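Local coordinates for protein EXOU (Pseudomonas aeruginosa, PDB 4AKX) that probably hydrolyses phospholipids as a patatin-like cytotoxin of the type III secretion system, carried in complex with the chaperone SpcU, at residues Ala90-Lys102 against Leu427-Glu440. Sequence-based numbering, arbitrary orientation.
Sequences AAYPGAMLALEEK and LQERLQERVGEHLE
The amide of Gln-428 meets the ring of Pro-93, where Gln-428 NE2 lies 3.5 Å from Pro-93 CG, and the same NE2 gives Ala-90 O a weak hydrogen bond, bent to 132° at the hydrogen. The Gln-432 amide, its chain folded over at chi2 (76°), enters as a knob among Gly-94, Leu-97, Ala-98 and Glu-101; its exact placement against the Glu-101 carboxylate is doubtful. Small residues bring the helices close: their axes approach to 7.1 Å and cross at -42°, and Gly-94 CA lies 3.8 Å from Gln-428 CA. Leu-431 CD2 packs on Ala-95 CB (3.8 Å), while Val-435 CG1 packs on Ala-98 CB (3.8 Å). At the C-terminal ends of the two segments, Lys-102 and Glu-440 approach from opposite directions in a long salt bridge, Lys-102 NZ to Glu-440 OE2 3.6 Å. Within the patatin-like fold, strand 343-348 of the mixed sheet touches both helices, with Leu-347 meeting Ala-95 and Val-435, whereas helix 130-137 packs on Pro-93 through Phe-133 and helix 115-125 receives Tyr-92 at Thr-120.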
loop_
_atom_site.group_PDB
_atom_site.type_symbol
_atom_site.label_atom_id
_atom_site.label_comp_id
_atom_site.label_asym_id
_atom_site.label_seq_id
_atom_site.Cartn_x
_atom_site.Cartn_y
_atom_site.Cartn_z
ATOM N N ALA B 90 40.162 -28.971 -8.214
ATOM C CA ALA B 90 41.463 -29.524 -7.838
ATOM C C ALA B 90 41.774 -29.211 -6.376
ATOM O O ALA B 90 42.781 -29.673 -5.831
ATOM C CB ALA B 90 42.552 -28.973 -8.740
ATOM N N ALA B 91 40.906 -28.409 -5.754
ATOM C CA ALA B 91 40.975 -28.138 -4.318
ATOM C C ALA B 91 40.281 -29.250 -3.541
ATOM O O ALA B 91 40.667 -29.568 -2.408
ATOM C CB ALA B 91 40.341 -26.794 -4.007
ATOM N N TYR B 92 39.296 -29.868 -4.197
ATOM C CA TYR B 92 38.382 -30.847 -3.589
ATOM C C TYR B 92 39.040 -31.938 -2.724
ATOM O O TYR B 92 38.485 -32.316 -1.690
ATOM C CB TYR B 92 37.509 -31.500 -4.660
ATOM C CG TYR B 92 36.277 -30.707 -5.068
ATOM C CD1 TYR B 92 35.531 -29.988 -4.130
ATOM C CD2 TYR B 92 35.823 -30.726 -6.388
ATOM C CE1 TYR B 92 34.391 -29.278 -4.505
ATOM C CE2 TYR B 92 34.684 -30.028 -6.770
ATOM C CZ TYR B 92 33.972 -29.305 -5.825
ATOM O OH TYR B 92 32.852 -28.608 -6.212
ATOM N N PRO B 93 40.210 -32.464 -3.151
ATOM C CA PRO B 93 40.876 -33.496 -2.345
ATOM C C PRO B 93 41.446 -32.980 -1.021
ATOM O O PRO B 93 41.802 -33.788 -0.153
ATOM C CB PRO B 93 42.010 -33.985 -3.253
ATOM C CG PRO B 93 41.590 -33.602 -4.625
ATOM C CD PRO B 93 40.847 -32.312 -4.470
ATOM N N GLY B 94 41.547 -31.656 -0.873
ATOM C CA GLY B 94 41.842 -31.056 0.428
ATOM C C GLY B 94 40.885 -31.571 1.495
ATOM O O GLY B 94 41.301 -32.180 2.491
ATOM N N ALA B 95 39.595 -31.349 1.261
ATOM C CA ALA B 95 38.540 -31.848 2.137
ATOM C C ALA B 95 38.599 -33.361 2.308
ATOM O O ALA B 95 38.459 -33.869 3.422
ATOM C CB ALA B 95 37.174 -31.433 1.610
HETATM N N MSE B 96 38.806 -34.078 1.206
HETATM C CA MSE B 96 38.676 -35.530 1.218
HETATM C C MSE B 96 39.643 -36.082 2.215
HETATM O O MSE B 96 39.301 -36.961 3.007
HETATM C CB MSE B 96 38.908 -36.119 -0.170
HETATM C CG MSE B 96 37.952 -35.578 -1.249
HETATM SE SE MSE B 96 36.126 -35.139 -0.603
HETATM C CE MSE B 96 35.707 -33.649 -1.834
ATOM N N LEU B 97 40.851 -35.529 2.210
ATOM C CA LEU B 97 41.871 -35.860 3.203
ATOM C C LEU B 97 41.438 -35.466 4.615
ATOM O O LEU B 97 41.375 -36.316 5.501
ATOM C CB LEU B 97 43.200 -35.192 2.848
ATOM C CG LEU B 97 43.923 -35.714 1.608
ATOM C CD1 LEU B 97 44.812 -34.629 1.022
ATOM C CD2 LEU B 97 44.729 -36.958 1.956
ATOM N N ALA B 98 41.124 -34.181 4.807
ATOM C CA ALA B 98 40.547 -33.689 6.068
ATOM C C ALA B 98 39.459 -34.606 6.668
ATOM O O ALA B 98 39.339 -34.709 7.891
ATOM C CB ALA B 98 40.018 -32.273 5.894
ATOM N N LEU B 99 38.693 -35.282 5.810
ATOM C CA LEU B 99 37.634 -36.177 6.268
ATOM C C LEU B 99 38.160 -37.492 6.832
ATOM O O LEU B 99 37.815 -37.865 7.953
ATOM C CB LEU B 99 36.596 -36.426 5.164
ATOM C CG LEU B 99 35.530 -35.317 4.990
ATOM C CD1 LEU B 99 34.856 -35.402 3.627
ATOM C CD2 LEU B 99 34.496 -35.287 6.117
ATOM N N GLU B 100 38.987 -38.196 6.063
ATOM C CA GLU B 100 39.598 -39.425 6.567
ATOM C C GLU B 100 40.661 -39.142 7.632
ATOM O O GLU B 100 40.921 -39.988 8.489
ATOM C CB GLU B 100 40.183 -40.281 5.432
ATOM C CG GLU B 100 39.162 -41.135 4.666
ATOM C CD GLU B 100 38.925 -42.536 5.254
ATOM O OE1 GLU B 100 39.906 -43.216 5.643
ATOM O OE2 GLU B 100 37.749 -42.976 5.286
ATOM N N GLU B 101 41.272 -37.958 7.577
ATOM C CA GLU B 101 42.279 -37.572 8.566
ATOM C C GLU B 101 41.660 -37.539 9.961
ATOM O O GLU B 101 42.196 -38.127 10.902
ATOM C CB GLU B 101 42.908 -36.218 8.221
ATOM C CG GLU B 101 43.939 -35.731 9.234
ATOM C CD GLU B 101 44.997 -34.818 8.623
ATOM O OE1 GLU B 101 44.678 -34.077 7.661
ATOM O OE2 GLU B 101 46.154 -34.839 9.111
ATOM N N LYS B 102 40.516 -36.867 10.075
ATOM C CA LYS B 102 39.769 -36.819 11.323
ATOM C C LYS B 102 38.859 -38.053 11.447
ATOM O O LYS B 102 38.321 -38.343 12.520
ATOM C CB LYS B 102 38.985 -35.499 11.412
ATOM C CG LYS B 102 37.950 -35.411 12.530
ATOM C CD LYS B 102 38.550 -35.576 13.921
ATOM C CE LYS B 102 37.492 -36.072 14.905
ATOM N NZ LYS B 102 38.072 -36.348 16.257
ATOM N N LEU B 427 45.974 -25.280 -2.614
ATOM C CA LEU B 427 44.533 -25.355 -2.476
ATOM C C LEU B 427 44.077 -26.616 -1.746
ATOM O O LEU B 427 43.097 -26.585 -1.003
ATOM C CB LEU B 427 43.867 -25.242 -3.846
ATOM C CG LEU B 427 43.589 -23.797 -4.305
ATOM C CD1 LEU B 427 44.723 -22.804 -3.993
ATOM C CD2 LEU B 427 43.201 -23.763 -5.781
ATOM N N GLN B 428 44.801 -27.715 -1.931
ATOM C CA GLN B 428 44.523 -28.934 -1.174
ATOM C C GLN B 428 45.049 -28.839 0.268
ATOM O O GLN B 428 44.883 -29.776 1.054
ATOM C CB GLN B 428 45.106 -30.166 -1.879
ATOM C CG GLN B 428 44.428 -30.541 -3.191
ATOM C CD GLN B 428 45.266 -31.490 -4.050
ATOM O OE1 GLN B 428 46.422 -31.781 -3.736
ATOM N NE2 GLN B 428 44.682 -31.966 -5.147
ATOM N N GLU B 429 45.685 -27.714 0.608
ATOM C CA GLU B 429 46.130 -27.443 1.988
ATOM C C GLU B 429 45.219 -26.436 2.718
ATOM O O GLU B 429 44.827 -26.663 3.869
ATOM C CB GLU B 429 47.578 -26.946 2.013
ATOM C CG GLU B 429 48.193 -26.890 3.411
ATOM C CD GLU B 429 49.062 -25.643 3.636
ATOM O OE1 GLU B 429 49.187 -24.773 2.698
ATOM O OE2 GLU B 429 49.622 -25.530 4.758
ATOM N N ARG B 430 44.911 -25.320 2.052
ATOM C CA ARG B 430 43.934 -24.351 2.560
ATOM C C ARG B 430 42.618 -25.040 2.941
ATOM O O ARG B 430 42.073 -24.802 4.021
ATOM C CB ARG B 430 43.678 -23.243 1.527
ATOM C CG ARG B 430 44.860 -22.301 1.297
ATOM C CD ARG B 430 44.645 -21.413 0.070
ATOM N NE ARG B 430 44.030 -20.121 0.400
ATOM C CZ ARG B 430 44.614 -18.928 0.235
ATOM N NH1 ARG B 430 45.838 -18.827 -0.273
ATOM N NH2 ARG B 430 43.961 -17.824 0.571
ATOM N N LEU B 431 42.133 -25.913 2.055
ATOM C CA LEU B 431 40.907 -26.672 2.288
ATOM C C LEU B 431 41.076 -27.664 3.421
ATOM O O LEU B 431 40.329 -27.639 4.391
ATOM C CB LEU B 431 40.477 -27.415 1.029
ATOM C CG LEU B 431 39.020 -27.878 1.077
ATOM C CD1 LEU B 431 38.129 -26.731 1.541
ATOM C CD2 LEU B 431 38.565 -28.403 -0.278
ATOM N N GLN B 432 42.047 -28.552 3.286
ATOM C CA GLN B 432 42.405 -29.432 4.370
ATOM C C GLN B 432 42.216 -28.716 5.707
ATOM O O GLN B 432 41.512 -29.219 6.578
ATOM C CB GLN B 432 43.852 -29.896 4.201
ATOM C CG GLN B 432 44.392 -30.767 5.322
ATOM C CD GLN B 432 43.876 -32.181 5.250
ATOM O OE1 GLN B 432 43.936 -32.813 4.204
ATOM N NE2 GLN B 432 43.357 -32.684 6.366
ATOM N N GLU B 433 42.800 -27.518 5.836
ATOM C CA GLU B 433 42.919 -26.828 7.135
ATOM C C GLU B 433 41.613 -26.198 7.626
ATOM O O GLU B 433 41.290 -26.307 8.803
ATOM C CB GLU B 433 44.079 -25.803 7.132
ATOM C CG GLU B 433 44.525 -25.308 8.514
ATOM C CD GLU B 433 45.947 -24.718 8.537
ATOM O OE1 GLU B 433 46.811 -25.193 7.760
ATOM O OE2 GLU B 433 46.218 -23.794 9.360
ATOM N N ARG B 434 40.859 -25.558 6.735
ATOM C CA ARG B 434 39.533 -25.027 7.119
ATOM C C ARG B 434 38.541 -26.144 7.463
ATOM O O ARG B 434 37.845 -26.082 8.476
ATOM C CB ARG B 434 38.927 -24.135 6.026
ATOM C CG ARG B 434 39.794 -22.991 5.560
ATOM C CD ARG B 434 40.547 -22.348 6.702
ATOM N NE ARG B 434 41.683 -21.589 6.183
ATOM C CZ ARG B 434 42.382 -20.694 6.881
ATOM N NH1 ARG B 434 42.069 -20.434 8.149
ATOM N NH2 ARG B 434 43.389 -20.046 6.307
ATOM N N VAL B 435 38.474 -27.149 6.592
ATOM C CA VAL B 435 37.651 -28.341 6.808
ATOM C C VAL B 435 38.201 -29.155 7.975
ATOM O O VAL B 435 37.705 -30.225 8.289
ATOM C CB VAL B 435 37.616 -29.222 5.543
ATOM C CG1 VAL B 435 36.670 -30.385 5.723
ATOM C CG2 VAL B 435 37.192 -28.404 4.344
ATOM N N GLY B 436 39.251 -28.641 8.601
ATOM C CA GLY B 436 39.823 -29.259 9.785
ATOM C C GLY B 436 39.357 -28.540 11.038
ATOM O O GLY B 436 38.893 -29.178 11.982
ATOM N N GLU B 437 39.478 -27.208 11.045
ATOM C CA GLU B 437 38.957 -26.382 12.144
ATOM C C GLU B 437 37.437 -26.545 12.320
ATOM O O GLU B 437 36.944 -26.700 13.442
ATOM C CB GLU B 437 39.310 -24.904 11.933
ATOM C CG GLU B 437 40.665 -24.483 12.486
ATOM C CD GLU B 437 41.769 -24.569 11.449
ATOM O OE1 GLU B 437 41.706 -23.823 10.447
ATOM O OE2 GLU B 437 42.700 -25.383 11.633
ATOM N N HIS B 438 36.709 -26.508 11.203
ATOM C CA HIS B 438 35.275 -26.751 11.200
ATOM C C HIS B 438 34.944 -27.974 11.980
ATOM O O HIS B 438 34.234 -27.907 12.967
ATOM C CB HIS B 438 34.770 -26.908 9.777
ATOM C CG HIS B 438 33.269 -26.783 9.645
ATOM N ND1 HIS B 438 32.458 -27.853 9.510
ATOM C CD2 HIS B 438 32.440 -25.659 9.635
ATOM C CE1 HIS B 438 31.186 -27.439 9.406
ATOM N NE2 HIS B 438 31.176 -26.096 9.484
ATOM N N LEU B 439 35.488 -29.107 11.559
ATOM C CA LEU B 439 35.069 -30.400 12.094
ATOM C C LEU B 439 35.245 -30.563 13.604
ATOM O O LEU B 439 34.471 -31.288 14.246
ATOM C CB LEU B 439 35.731 -31.553 11.332
ATOM C CG LEU B 439 34.991 -31.968 10.053
ATOM C CD1 LEU B 439 34.586 -30.758 9.214
ATOM C CD2 LEU B 439 35.818 -32.944 9.234
ATOM N N GLU B 440 36.248 -29.888 14.168
ATOM C CA GLU B 440 36.463 -29.897 15.616
ATOM C C GLU B 440 35.558 -28.889 16.304
ATOM O O GLU B 440 35.040 -29.153 17.392
ATOM C CB GLU B 440 37.926 -29.612 15.970
ATOM C CG GLU B 440 38.936 -30.609 15.407
ATOM C CD GLU B 440 38.452 -32.051 15.457
ATOM O OE1 GLU B 440 37.618 -32.434 14.601
ATOM O OE2 GLU B 440 38.915 -32.807 16.343
#